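Local atomic coordinates of Serine/threonine-protein kinase Tel1 (Chaetomium thermophilum, PDB entry 6SKY), a protein that probably phosphorylates serine and threonine residues followed by glutamine, using ATP, to signal DNA damage at chromosome breaks. Residues L1697-S1702 with L1780-P1785; S2116-S2121 with S2128-C2133; K2270-A2275 with F2292-V2297; Q2618-E2623 with V2651-S2656. All coordinates share one frame; numbering follows the deposited sequence.

Contact 1 (L1697-S1702 with L1780-P1785); sequences LRTIVS and LRVLPP
No ring or other flat group takes part where Val1782 meets Thr1699 and Ile1700; the contact is a junction of branched aliphatic ends. The guanidinium of Arg1781 makes no close contact across it. NE of that arginine is bound to the backbone O of Pro1775, and its NH1 makes a long, weak ion pair with Asp1703. Val1782 splits its two methyls between two partners. CG1 lies 3.7 Å from Thr1699 CG2, the two side chains sliding past one another in opposite senses. CG2 meets Ile1700 CD1 at 3.6 Å and also rests against CG1 of the same isoleucine, the side chains passing at a slant. On Thr1699 the first torsion decides which branch is offered: with chi1 at -60° the hydroxyl sits beside the backbone N and binds the O of Ala1695 one helical turn earlier, while the methyl remains for the valine. The polar half of the threonine is thus satisfied within its own helix, and the hydrocarbon half serves the packing. Ile1700 reaches over by extension, CD1 being the far end of a CG1 branch with chi2 at 169°. Beyond the two segments, Val1782 also touches Ala1696, and Ile1700 packs on Leu1675 of helix 1670-1684, a helix that likewise receives Leu1783. Val1782 itself lies in a turn where a weakly bonded helical piece gives way to helix 1783-1789. One valine at a helix junction leaning on a longer helix is plain hydrophobic packing between helices of the alpha solenoid characteristic of the PI3K-related protein kinases.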
loop_
_atom_site.group_PDB
_atom_site.type_symbol
_atom_site.label_atom_id
_atom_site.label_comp_id
_atom_site.label_asym_id
_atom_site.label_seq_id
_atom_site.Cartn_x
_atom_site.Cartn_y
_atom_site.Cartn_z
ATOM N N LEU A 1697 -71.394 6.830 14.416
ATOM C CA LEU A 1697 -71.536 5.474 13.906
ATOM C C LEU A 1697 -72.994 5.122 13.657
ATOM O O LEU A 1697 -73.307 4.429 12.684
ATOM C CB LEU A 1697 -70.902 4.476 14.867
ATOM C CG LEU A 1697 -69.380 4.426 14.854
ATOM C CD1 LEU A 1697 -68.879 3.414 15.857
ATOM C CD2 LEU A 1697 -68.882 4.094 13.470
ATOM N N ARG A 1698 -73.904 5.585 14.516
ATOM C CA ARG A 1698 -75.319 5.322 14.282
ATOM C C ARG A 1698 -75.777 5.959 12.982
ATOM O O ARG A 1698 -76.414 5.305 12.149
ATOM C CB ARG A 1698 -76.160 5.818 15.457
ATOM C CG ARG A 1698 -76.408 4.763 16.518
ATOM C CD ARG A 1698 -77.380 5.224 17.590
ATOM N NE ARG A 1698 -76.711 5.629 18.819
ATOM C CZ ARG A 1698 -76.575 6.888 19.210
ATOM N NH1 ARG A 1698 -77.066 7.869 18.473
ATOM N NH2 ARG A 1698 -75.950 7.165 20.340
ATOM N N THR A 1699 -75.434 7.233 12.774
ATOM C CA THR A 1699 -75.796 7.895 11.523
ATOM C C THR A 1699 -75.247 7.144 10.317
ATOM O O THR A 1699 -75.983 6.848 9.369
ATOM C CB THR A 1699 -75.285 9.329 11.517
ATOM O OG1 THR A 1699 -75.862 10.042 12.613
ATOM C CG2 THR A 1699 -75.667 10.010 10.229
ATOM N N ILE A 1700 -73.952 6.823 10.339
ATOM C CA ILE A 1700 -73.318 6.192 9.186
ATOM C C ILE A 1700 -73.958 4.845 8.891
ATOM O O ILE A 1700 -74.359 4.570 7.756
ATOM C CB ILE A 1700 -71.805 6.049 9.412
ATOM C CG1 ILE A 1700 -71.125 7.408 9.352
ATOM C CG2 ILE A 1700 -71.206 5.121 8.392
ATOM C CD1 ILE A 1700 -69.707 7.374 9.811
ATOM N N VAL A 1701 -74.059 3.979 9.899
ATOM C CA VAL A 1701 -74.536 2.627 9.637
ATOM C C VAL A 1701 -76.005 2.639 9.242
ATOM O O VAL A 1701 -76.430 1.865 8.379
ATOM C CB VAL A 1701 -74.279 1.717 10.847
ATOM C CG1 VAL A 1701 -74.835 0.337 10.591
ATOM C CG2 VAL A 1701 -72.798 1.634 11.128
ATOM N N SER A 1702 -76.806 3.524 9.839
ATOM C CA SER A 1702 -78.211 3.577 9.464
ATOM C C SER A 1702 -78.374 4.060 8.029
ATOM O O SER A 1702 -79.122 3.462 7.246
ATOM C CB SER A 1702 -78.980 4.477 10.426
ATOM O OG SER A 1702 -78.855 5.834 10.049
ATOM N N LEU A 1780 -68.239 11.702 5.630
ATOM C CA LEU A 1780 -67.663 13.020 5.837
ATOM C C LEU A 1780 -68.638 13.990 6.465
ATOM O O LEU A 1780 -68.223 15.054 6.928
ATOM C CB LEU A 1780 -67.186 13.616 4.513
ATOM C CG LEU A 1780 -65.981 13.037 3.786
ATOM C CD1 LEU A 1780 -65.902 13.684 2.437
ATOM C CD2 LEU A 1780 -64.719 13.288 4.565
ATOM N N ARG A 1781 -69.925 13.657 6.472
ATOM C CA ARG A 1781 -70.924 14.575 6.996
ATOM C C ARG A 1781 -70.945 14.570 8.515
ATOM O O ARG A 1781 -71.277 15.585 9.133
ATOM C CB ARG A 1781 -72.292 14.200 6.442
ATOM C CG ARG A 1781 -73.376 15.207 6.697
ATOM C CD ARG A 1781 -74.710 14.518 6.601
ATOM N NE ARG A 1781 -74.772 13.648 5.436
ATOM C CZ ARG A 1781 -75.629 12.646 5.308
ATOM N NH1 ARG A 1781 -76.489 12.385 6.279
ATOM N NH2 ARG A 1781 -75.624 11.902 4.213
ATOM N N VAL A 1782 -70.584 13.449 9.130
ATOM C CA VAL A 1782 -70.653 13.290 10.575
ATOM C C VAL A 1782 -69.319 13.650 11.209
ATOM O O VAL A 1782 -69.132 13.487 12.418
ATOM C CB VAL A 1782 -71.050 11.853 10.936
ATOM C CG1 VAL A 1782 -72.277 11.446 10.173
ATOM C CG2 VAL A 1782 -69.917 10.925 10.622
ATOM N N LEU A 1783 -68.385 14.126 10.409
ATOM C CA LEU A 1783 -67.041 14.389 10.901
ATOM C C LEU A 1783 -66.865 15.718 11.632
ATOM O O LEU A 1783 -66.243 15.723 12.695
ATOM C CB LEU A 1783 -66.029 14.307 9.761
ATOM C CG LEU A 1783 -65.422 12.928 9.515
ATOM C CD1 LEU A 1783 -64.260 13.053 8.574
ATOM C CD2 LEU A 1783 -64.983 12.287 10.807
ATOM N N PRO A 1784 -67.350 16.851 11.121
ATOM C CA PRO A 1784 -66.953 18.151 11.688
ATOM C C PRO A 1784 -67.118 18.224 13.199
ATOM O O PRO A 1784 -66.247 18.794 13.878
ATOM C CB PRO A 1784 -67.875 19.140 10.967
ATOM C CG PRO A 1784 -68.130 18.505 9.681
ATOM C CD PRO A 1784 -68.219 17.041 9.946
ATOM N N PRO A 1785 -68.192 17.663 13.786
ATOM C CA PRO A 1785 -68.229 17.582 15.257
ATOM C C PRO A 1785 -67.006 16.917 15.858
ATOM O O PRO A 1785 -66.339 17.511 16.711
ATOM C CB PRO A 1785 -69.499 16.775 15.520
ATOM C CG PRO A 1785 -70.361 17.092 14.406
ATOM C CD PRO A 1785 -69.481 17.227 13.216
#

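Contact 2 (S2116-S2121 with S2128-C2133); sequences SKWMMS and SQILSC
The apolar contacts centre on Met2119, which divides two atoms between neighbouring residues of helix 2124-2143. Its CE reaches Ile2130 CG2 at 3.7 Å, the side chains crossing at a slant, and its SD lies 4.0 Å from Leu2131 CD2, where the two chains run past each other in opposite senses. The thioether is extended beyond CG (chi2 171°, chi3 173°), which carries sulfur and methyl across to the other helix. A longer apolar contact adds to this: CD1 of Ile2130 comes up to the edge of the Trp2118 ring, near its plane, 4.4 Å from CZ2. One face of that indole is backed by CG of Met2119, 3.6 Å above the plane toward the rim.

Hydrogen bonds lie outside the apolar interface. Trp2118 NE1 donates to the backbone O of Ala1642, fixing the ring. Within helix 2124-2143, Ser2132 OG donates to Gln2129 O at 3.0 Å, tilted from the carbonyl plane and on the same face as the N of Cys2133. Helices 2102-2119 and 2124-2143 follow each other through a short connection, a helical hairpin of the TPR-like FAT domain.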
loop_
_atom_site.group_PDB
_atom_site.type_symbol
_atom_site.label_atom_id
_atom_site.label_comp_id
_atom_site.label_asym_id
_atom_site.label_seq_id
_atom_site.Cartn_x
_atom_site.Cartn_y
_atom_site.Cartn_z
ATOM N N SER A 2116 -19.089 -10.220 21.680
ATOM C CA SER A 2116 -18.060 -10.173 20.643
ATOM C C SER A 2116 -18.500 -10.938 19.411
ATOM O O SER A 2116 -18.208 -10.537 18.273
ATOM C CB SER A 2116 -16.757 -10.755 21.164
ATOM O OG SER A 2116 -16.858 -12.161 21.235
ATOM N N LYS A 2117 -19.166 -12.072 19.629
ATOM C CA LYS A 2117 -19.717 -12.821 18.500
ATOM C C LYS A 2117 -20.607 -11.938 17.641
ATOM O O LYS A 2117 -20.521 -11.973 16.411
ATOM C CB LYS A 2117 -20.508 -14.040 18.973
ATOM C CG LYS A 2117 -19.831 -14.873 20.041
ATOM C CD LYS A 2117 -18.611 -15.606 19.529
ATOM C CE LYS A 2117 -18.059 -16.514 20.612
ATOM N NZ LYS A 2117 -16.997 -17.420 20.106
ATOM N N TRP A 2118 -21.475 -11.138 18.268
ATOM C CA TRP A 2118 -22.268 -10.221 17.428
ATOM C C TRP A 2118 -21.394 -9.130 16.809
ATOM O O TRP A 2118 -21.627 -8.718 15.670
ATOM C CB TRP A 2118 -23.461 -9.599 18.188
ATOM C CG TRP A 2118 -23.304 -8.215 18.849
ATOM C CD1 TRP A 2118 -23.281 -7.969 20.179
ATOM C CD2 TRP A 2118 -23.207 -6.927 18.213
ATOM N NE1 TRP A 2118 -23.144 -6.633 20.419
ATOM C CE2 TRP A 2118 -23.092 -5.971 19.229
ATOM C CE3 TRP A 2118 -23.176 -6.496 16.893
ATOM C CZ2 TRP A 2118 -22.954 -4.621 18.968
ATOM C CZ3 TRP A 2118 -23.035 -5.153 16.641
ATOM C CH2 TRP A 2118 -22.928 -4.234 17.670
ATOM N N MET A 2119 -20.371 -8.670 17.539
ATOM C CA MET A 2119 -19.653 -7.451 17.169
ATOM C C MET A 2119 -18.766 -7.639 15.956
ATOM O O MET A 2119 -18.476 -6.668 15.256
ATOM C CB MET A 2119 -18.794 -6.973 18.326
ATOM C CG MET A 2119 -19.537 -6.292 19.411
ATOM S SD MET A 2119 -18.518 -5.991 20.833
ATOM C CE MET A 2119 -19.646 -5.013 21.782
ATOM N N MET A 2120 -18.292 -8.863 15.717
ATOM C CA MET A 2120 -17.369 -9.090 14.602
ATOM C C MET A 2120 -17.893 -8.566 13.270
ATOM O O MET A 2120 -17.109 -8.119 12.433
ATOM C CB MET A 2120 -17.058 -10.571 14.463
ATOM C CG MET A 2120 -16.253 -11.131 15.596
ATOM S SD MET A 2120 -14.596 -10.461 15.672
ATOM C CE MET A 2120 -13.969 -11.376 17.068
ATOM N N SER A 2121 -19.203 -8.610 13.049
ATOM C CA SER A 2121 -19.785 -8.203 11.776
ATOM C C SER A 2121 -20.518 -6.871 11.820
ATOM O O SER A 2121 -20.930 -6.378 10.765
ATOM C CB SER A 2121 -20.752 -9.277 11.272
ATOM O OG SER A 2121 -20.983 -10.257 12.265
ATOM N N SER A 2128 -16.840 0.413 17.965
ATOM C CA SER A 2128 -15.735 1.156 18.546
ATOM C C SER A 2128 -16.181 1.928 19.773
ATOM O O SER A 2128 -15.471 1.962 20.783
ATOM C CB SER A 2128 -15.131 2.097 17.515
ATOM O OG SER A 2128 -15.974 3.196 17.293
ATOM N N GLN A 2129 -17.364 2.539 19.715
ATOM C CA GLN A 2129 -17.882 3.274 20.862
ATOM C C GLN A 2129 -18.069 2.367 22.073
ATOM O O GLN A 2129 -17.593 2.671 23.177
ATOM C CB GLN A 2129 -19.190 3.933 20.469
ATOM C CG GLN A 2129 -19.910 4.613 21.574
ATOM C CD GLN A 2129 -21.124 5.328 21.078
ATOM O OE1 GLN A 2129 -21.312 5.482 19.882
ATOM N NE2 GLN A 2129 -21.960 5.767 21.988
ATOM N N ILE A 2130 -18.756 1.242 21.883
ATOM C CA ILE A 2130 -19.003 0.329 22.991
ATOM C C ILE A 2130 -17.696 -0.198 23.561
ATOM O O ILE A 2130 -17.535 -0.303 24.780
ATOM C CB ILE A 2130 -19.923 -0.814 22.537
ATOM C CG1 ILE A 2130 -21.297 -0.272 22.193
ATOM C CG2 ILE A 2130 -20.059 -1.846 23.610
ATOM C CD1 ILE A 2130 -22.234 -1.326 21.726
ATOM N N LEU A 2131 -16.735 -0.517 22.703
ATOM C CA LEU A 2131 -15.508 -1.133 23.187
ATOM C C LEU A 2131 -14.628 -0.136 23.928
ATOM O O LEU A 2131 -13.992 -0.488 24.930
ATOM C CB LEU A 2131 -14.760 -1.765 22.026
ATOM C CG LEU A 2131 -15.351 -3.063 21.500
ATOM C CD1 LEU A 2131 -14.497 -3.587 20.394
ATOM C CD2 LEU A 2131 -15.452 -4.074 22.592
ATOM N N SER A 2132 -14.580 1.115 23.469
ATOM C CA SER A 2132 -13.813 2.118 24.197
ATOM C C SER A 2132 -14.419 2.392 25.563
ATOM O O SER A 2132 -13.695 2.491 26.567
ATOM C CB SER A 2132 -13.731 3.403 23.394
ATOM O OG SER A 2132 -14.946 4.097 23.471
ATOM N N CYS A 2133 -15.746 2.509 25.632
ATOM C CA CYS A 2133 -16.369 2.707 26.934
ATOM C C CYS A 2133 -16.144 1.512 27.849
ATOM O O CYS A 2133 -15.983 1.678 29.058
ATOM C CB CYS A 2133 -17.853 2.992 26.771
ATOM S SG CYS A 2133 -18.215 4.660 26.249
#

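Contact 3 (K2270-A2275 with F2292-V2297); sequences KYLEPA and FHQFAV
Leu2272 and Phe2295 join two helices of the FAT domain that follow each other in the chain, 2264-2279 and 2286-2303. The segment axes approach to 10.2 Å with 135° between their N-to-C directions, midway between perpendicular and antiparallel. Leu2272 faces the other helix and uses each of its methyls on a different residue. Leu2272 CD1 lies 3.7 Å from Phe2295 CD1, and Leu2272 CB adds a second touch on the same side of the ring, 4.0 Å from Phe2295 CD1. The approach to the ring is oblique. CD2 of the leucine meets the aliphatic part of Gln2294, with Leu2272 CD2 3.9 Å from Gln2294 CG and the two chains crossing at about a right angle. In Phe2295 the CG is anti to the backbone N (chi1 -157°), which swings a ring whose CB does not face the partner helix round toward the leucine. At the margin, Glu2273 lends CG to the contact at 4.3 Å from Phe2295 CZ, while its OE2 is bound to NE2 of Gln2268 earlier in its own helix. The helix that supplies the leucine is irregular: it has a wider pi-type turn at 2270-2272 and a kink at Pro2274, whose N carries no hydrogen to give. Around the pair, Phe2295 also lies on Asn2380 of helix 2348-2387 and on Leu2276, Leu2272 reaches Phe2298, Gln2294 touches Tyr2254 of helix 2245-2259, and Pro2274 lies on Leu2249 of that same helix.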
loop_
_atom_site.group_PDB
_atom_site.type_symbol
_atom_site.label_atom_id
_atom_site.label_comp_id
_atom_site.label_asym_id
_atom_site.label_seq_id
_atom_site.Cartn_x
_atom_site.Cartn_y
_atom_site.Cartn_z
ATOM N N LYS A 2270 12.166 -27.219 13.458
ATOM C CA LYS A 2270 12.192 -26.367 14.636
ATOM C C LYS A 2270 10.820 -25.959 15.142
ATOM O O LYS A 2270 10.695 -25.640 16.325
ATOM C CB LYS A 2270 12.988 -25.096 14.352
ATOM C CG LYS A 2270 14.431 -25.333 14.050
ATOM C CD LYS A 2270 15.080 -24.082 13.522
ATOM C CE LYS A 2270 15.035 -22.982 14.541
ATOM N NZ LYS A 2270 15.724 -21.765 14.048
ATOM N N TYR A 2271 9.807 -25.945 14.303
ATOM C CA TYR A 2271 8.551 -25.350 14.735
ATOM C C TYR A 2271 7.351 -26.259 14.578
ATOM O O TYR A 2271 6.444 -26.197 15.401
ATOM C CB TYR A 2271 8.304 -24.053 13.976
ATOM C CG TYR A 2271 9.392 -23.046 14.178
ATOM C CD1 TYR A 2271 9.702 -22.589 15.442
ATOM C CD2 TYR A 2271 10.115 -22.558 13.112
ATOM C CE1 TYR A 2271 10.696 -21.685 15.635
ATOM C CE2 TYR A 2271 11.108 -21.651 13.299
ATOM C CZ TYR A 2271 11.392 -21.218 14.562
ATOM O OH TYR A 2271 12.388 -20.306 14.757
ATOM N N LEU A 2272 7.311 -27.093 13.550
ATOM C CA LEU A 2272 6.101 -27.861 13.302
ATOM C C LEU A 2272 6.109 -29.213 13.998
ATOM O O LEU A 2272 5.107 -29.604 14.610
ATOM C CB LEU A 2272 5.899 -28.033 11.801
ATOM C CG LEU A 2272 5.708 -26.726 11.039
ATOM C CD1 LEU A 2272 5.461 -27.008 9.604
ATOM C CD2 LEU A 2272 4.564 -25.932 11.604
ATOM N N GLU A 2273 7.212 -29.930 13.942
ATOM C CA GLU A 2273 7.281 -31.204 14.639
ATOM C C GLU A 2273 7.373 -31.004 16.148
ATOM O O GLU A 2273 6.770 -31.778 16.901
ATOM C CB GLU A 2273 8.452 -32.027 14.122
ATOM C CG GLU A 2273 8.274 -32.463 12.695
ATOM C CD GLU A 2273 9.505 -33.128 12.139
ATOM O OE1 GLU A 2273 10.480 -33.308 12.899
ATOM O OE2 GLU A 2273 9.502 -33.471 10.939
ATOM N N PRO A 2274 8.108 -30.000 16.641
ATOM C CA PRO A 2274 7.951 -29.646 18.056
ATOM C C PRO A 2274 6.525 -29.325 18.451
ATOM O O PRO A 2274 6.127 -29.655 19.566
ATOM C CB PRO A 2274 8.869 -28.434 18.199
ATOM C CG PRO A 2274 9.932 -28.709 17.272
ATOM C CD PRO A 2274 9.305 -29.355 16.082
ATOM N N ALA A 2275 5.733 -28.705 17.581
ATOM C CA ALA A 2275 4.354 -28.398 17.939
ATOM C C ALA A 2275 3.522 -29.668 18.053
ATOM O O ALA A 2275 2.776 -29.852 19.025
ATOM C CB ALA A 2275 3.747 -27.444 16.920
ATOM N N PHE A 2292 -2.631 -29.339 13.275
ATOM C CA PHE A 2292 -2.703 -30.299 12.180
ATOM C C PHE A 2292 -2.954 -29.612 10.851
ATOM O O PHE A 2292 -2.378 -30.003 9.833
ATOM C CB PHE A 2292 -3.797 -31.320 12.452
ATOM C CG PHE A 2292 -3.489 -32.254 13.564
ATOM C CD1 PHE A 2292 -2.231 -32.764 13.718
ATOM C CD2 PHE A 2292 -4.468 -32.632 14.452
ATOM C CE1 PHE A 2292 -1.952 -33.624 14.737
ATOM C CE2 PHE A 2292 -4.188 -33.489 15.469
ATOM C CZ PHE A 2292 -2.931 -33.986 15.611
ATOM N N HIS A 2293 -3.807 -28.593 10.828
ATOM C CA HIS A 2293 -4.009 -27.861 9.588
ATOM C C HIS A 2293 -2.745 -27.134 9.165
ATOM O O HIS A 2293 -2.406 -27.111 7.978
ATOM C CB HIS A 2293 -5.157 -26.878 9.742
ATOM C CG HIS A 2293 -5.446 -26.100 8.504
ATOM N ND1 HIS A 2293 -6.089 -26.646 7.418
ATOM C CD2 HIS A 2293 -5.171 -24.818 8.175
ATOM C CE1 HIS A 2293 -6.204 -25.732 6.473
ATOM N NE2 HIS A 2293 -5.651 -24.616 6.906
ATOM N N GLN A 2294 -2.038 -26.529 10.118
ATOM C CA GLN A 2294 -0.751 -25.911 9.837
ATOM C C GLN A 2294 0.188 -26.881 9.140
ATOM O O GLN A 2294 0.758 -26.576 8.086
ATOM C CB GLN A 2294 -0.136 -25.438 11.149
ATOM C CG GLN A 2294 0.966 -24.442 11.013
ATOM C CD GLN A 2294 0.459 -23.139 10.514
ATOM O OE1 GLN A 2294 -0.457 -22.557 11.088
ATOM N NE2 GLN A 2294 1.029 -22.670 9.420
ATOM N N PHE A 2295 0.360 -28.061 9.723
ATOM C CA PHE A 2295 1.318 -29.009 9.177
ATOM C C PHE A 2295 0.875 -29.540 7.820
ATOM O O PHE A 2295 1.701 -29.719 6.920
ATOM C CB PHE A 2295 1.527 -30.147 10.163
ATOM C CG PHE A 2295 2.816 -30.855 9.986
ATOM C CD1 PHE A 2295 3.804 -30.323 9.201
ATOM C CD2 PHE A 2295 3.038 -32.060 10.589
ATOM C CE1 PHE A 2295 4.989 -30.979 9.033
ATOM C CE2 PHE A 2295 4.219 -32.714 10.421
ATOM C CZ PHE A 2295 5.193 -32.175 9.644
ATOM N N ALA A 2296 -0.421 -29.796 7.647
ATOM C CA ALA A 2296 -0.909 -30.298 6.366
ATOM C C ALA A 2296 -0.728 -29.273 5.259
ATOM O O ALA A 2296 -0.308 -29.618 4.153
ATOM C CB ALA A 2296 -2.371 -30.692 6.484
ATOM N N VAL A 2297 -1.042 -28.010 5.532
ATOM C CA VAL A 2297 -0.868 -26.975 4.523
ATOM C C VAL A 2297 0.605 -26.780 4.194
ATOM O O VAL A 2297 0.966 -26.568 3.032
ATOM C CB VAL A 2297 -1.531 -25.674 4.996
ATOM C CG1 VAL A 2297 -1.161 -24.539 4.093
ATOM C CG2 VAL A 2297 -3.018 -25.851 5.006
#

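Contact 4 (Q2618-E2623 with V2651-S2656); sequences QDAIME and VLPLTS
Ala2620 and Val2651 bring helix and strand close together: CB of Ala2620 stands 4.1 Å from CB of Val2651, and the alpha carbons are only 5.3 Å apart (Ala2620 CA to Val2651 CA). With chi1 at -165°, the valine has CG1 anti to its backbone N and CG2 anti to the carbonyl carbon, leaving CB nearest the alanine methyl. Ala2620 CB also touches the ring of Pro2653, at 4.2 Å from its CG. Both strand residues direct their CB at the helix, and Leu2652 between them points the other way. The setting is the N-terminal lobe of a PI3K-like kinase: strand 2651-2655 is an outer strand of the antiparallel sheet, and helix 2616-2632 packs against it, probably in the place of helix C in protein kinases. Further out, Leu2652 shares backbone hydrogen bonds with Leu2660 on strand 2658-2662, which holds the edge strand to the sheet, and the side chain of Leu2652 rests on Tyr2466. On the helix, Glu2623 touches Thr2648 and Tyr2649 just ahead of the strand. OG1 of Thr2470, on helix 2461-2472, lies within hydrogen-bonding range of the backbone O atoms of both Pro2653 and Leu2654, with one proton for the two.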
loop_
_atom_site.group_PDB
_atom_site.type_symbol
_atom_site.label_atom_id
_atom_site.label_comp_id
_atom_site.label_asym_id
_atom_site.label_seq_id
_atom_site.Cartn_x
_atom_site.Cartn_y
_atom_site.Cartn_z
ATOM N N GLN A 2618 -25.345 -30.788 -15.470
ATOM C CA GLN A 2618 -24.574 -29.566 -15.654
ATOM C C GLN A 2618 -25.090 -28.455 -14.753
ATOM O O GLN A 2618 -24.316 -27.789 -14.056
ATOM C CB GLN A 2618 -24.633 -29.130 -17.114
ATOM C CG GLN A 2618 -24.065 -30.130 -18.086
ATOM C CD GLN A 2618 -22.590 -30.347 -17.882
ATOM O OE1 GLN A 2618 -22.163 -31.419 -17.470
ATOM N NE2 GLN A 2618 -21.802 -29.328 -18.168
ATOM N N ASP A 2619 -26.407 -28.244 -14.757
ATOM C CA ASP A 2619 -27.004 -27.196 -13.944
ATOM C C ASP A 2619 -26.786 -27.445 -12.463
ATOM O O ASP A 2619 -26.534 -26.506 -11.706
ATOM C CB ASP A 2619 -28.492 -27.084 -14.246
ATOM C CG ASP A 2619 -28.768 -26.520 -15.622
ATOM O OD1 ASP A 2619 -27.826 -26.430 -16.430
ATOM O OD2 ASP A 2619 -29.929 -26.159 -15.896
ATOM N N ALA A 2620 -26.866 -28.703 -12.029
ATOM C CA ALA A 2620 -26.698 -29.011 -10.612
ATOM C C ALA A 2620 -25.255 -28.830 -10.166
ATOM O O ALA A 2620 -24.992 -28.267 -9.096
ATOM C CB ALA A 2620 -27.165 -30.432 -10.335
ATOM N N ILE A 2621 -24.305 -29.296 -10.976
ATOM C CA ILE A 2621 -22.895 -29.091 -10.675
ATOM C C ILE A 2621 -22.574 -27.608 -10.591
ATOM O O ILE A 2621 -21.879 -27.158 -9.673
ATOM C CB ILE A 2621 -22.028 -29.793 -11.732
ATOM C CG1 ILE A 2621 -22.126 -31.303 -11.598
ATOM C CG2 ILE A 2621 -20.610 -29.383 -11.588
ATOM C CD1 ILE A 2621 -21.458 -31.819 -10.388
ATOM N N MET A 2622 -23.069 -26.819 -11.538
ATOM C CA MET A 2622 -22.729 -25.406 -11.513
ATOM C C MET A 2622 -23.435 -24.668 -10.388
ATOM O O MET A 2622 -22.869 -23.728 -9.827
ATOM C CB MET A 2622 -23.034 -24.765 -12.856
ATOM C CG MET A 2622 -22.051 -25.157 -13.928
ATOM S SD MET A 2622 -20.368 -25.306 -13.300
ATOM C CE MET A 2622 -19.959 -23.600 -12.978
ATOM N N GLU A 2623 -24.650 -25.071 -10.030
ATOM C CA GLU A 2623 -25.287 -24.487 -8.859
ATOM C C GLU A 2623 -24.470 -24.760 -7.605
ATOM O O GLU A 2623 -24.312 -23.878 -6.753
ATOM C CB GLU A 2623 -26.706 -25.028 -8.724
ATOM C CG GLU A 2623 -27.460 -24.529 -7.514
ATOM C CD GLU A 2623 -27.673 -23.038 -7.535
ATOM O OE1 GLU A 2623 -27.946 -22.494 -8.616
ATOM O OE2 GLU A 2623 -27.561 -22.402 -6.473
ATOM N N VAL A 2651 -31.556 -28.204 -7.784
ATOM C CA VAL A 2651 -31.757 -29.050 -8.949
ATOM C C VAL A 2651 -31.496 -30.482 -8.524
ATOM O O VAL A 2651 -30.511 -30.762 -7.838
ATOM C CB VAL A 2651 -30.837 -28.652 -10.115
ATOM C CG1 VAL A 2651 -31.314 -29.275 -11.387
ATOM C CG2 VAL A 2651 -30.786 -27.161 -10.256
ATOM N N LEU A 2652 -32.374 -31.391 -8.929
ATOM C CA LEU A 2652 -32.247 -32.800 -8.577
ATOM C C LEU A 2652 -32.412 -33.621 -9.842
ATOM O O LEU A 2652 -33.547 -33.832 -10.298
ATOM C CB LEU A 2652 -33.282 -33.190 -7.536
ATOM C CG LEU A 2652 -33.299 -34.634 -7.074
ATOM C CD1 LEU A 2652 -32.064 -34.907 -6.282
ATOM C CD2 LEU A 2652 -34.507 -34.856 -6.242
ATOM N N PRO A 2653 -31.322 -34.078 -10.453
ATOM C CA PRO A 2653 -31.445 -34.925 -11.643
ATOM C C PRO A 2653 -31.851 -36.334 -11.243
ATOM O O PRO A 2653 -31.219 -36.950 -10.385
ATOM C CB PRO A 2653 -30.037 -34.902 -12.243
ATOM C CG PRO A 2653 -29.325 -33.823 -11.530
ATOM C CD PRO A 2653 -29.923 -33.733 -10.189
ATOM N N LEU A 2654 -32.918 -36.840 -11.856
ATOM C CA LEU A 2654 -33.374 -38.190 -11.554
ATOM C C LEU A 2654 -32.719 -39.197 -12.486
ATOM O O LEU A 2654 -32.093 -40.159 -12.038
ATOM C CB LEU A 2654 -34.896 -38.272 -11.660
ATOM C CG LEU A 2654 -35.682 -37.644 -10.519
ATOM C CD1 LEU A 2654 -37.146 -37.692 -10.828
ATOM C CD2 LEU A 2654 -35.391 -38.370 -9.239
ATOM N N THR A 2655 -32.860 -38.985 -13.785
ATOM C CA THR A 2655 -32.217 -39.822 -14.783
ATOM C C THR A 2655 -31.478 -38.925 -15.758
ATOM O O THR A 2655 -31.403 -37.714 -15.543
ATOM C CB THR A 2655 -33.249 -40.687 -15.500
ATOM O OG1 THR A 2655 -34.377 -39.883 -15.854
ATOM C CG2 THR A 2655 -33.716 -41.803 -14.596
ATOM N N SER A 2656 -30.931 -39.485 -16.829
ATOM C CA SER A 2656 -30.275 -38.663 -17.837
ATOM C C SER A 2656 -31.259 -37.908 -18.703
ATOM O O SER A 2656 -30.851 -37.286 -19.684
ATOM C CB SER A 2656 -29.372 -39.522 -18.722
ATOM O OG SER A 2656 -28.174 -39.865 -18.052
#

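In the fold
The four contacts follow one another along the chain without overlap, and none touches another. Contact 1 is the outlier: its centre lies 84 Å from that of contact 3, on the opposite side of the chain's centre, and 64 Å from that of contact 4. Contacts 2 and 3 belong to the FAT domain, with centres 33 Å apart and nearest atoms about 18 Å. Each is about 23 Å, nearest atoms, from contact 4. That last contact alone is near the nucleotide: the side chain of Val2651 is about 7 Å from the bound ATP analogue and about 11 Å from the magnesium ion, whereas the other three are helix packing away from that site.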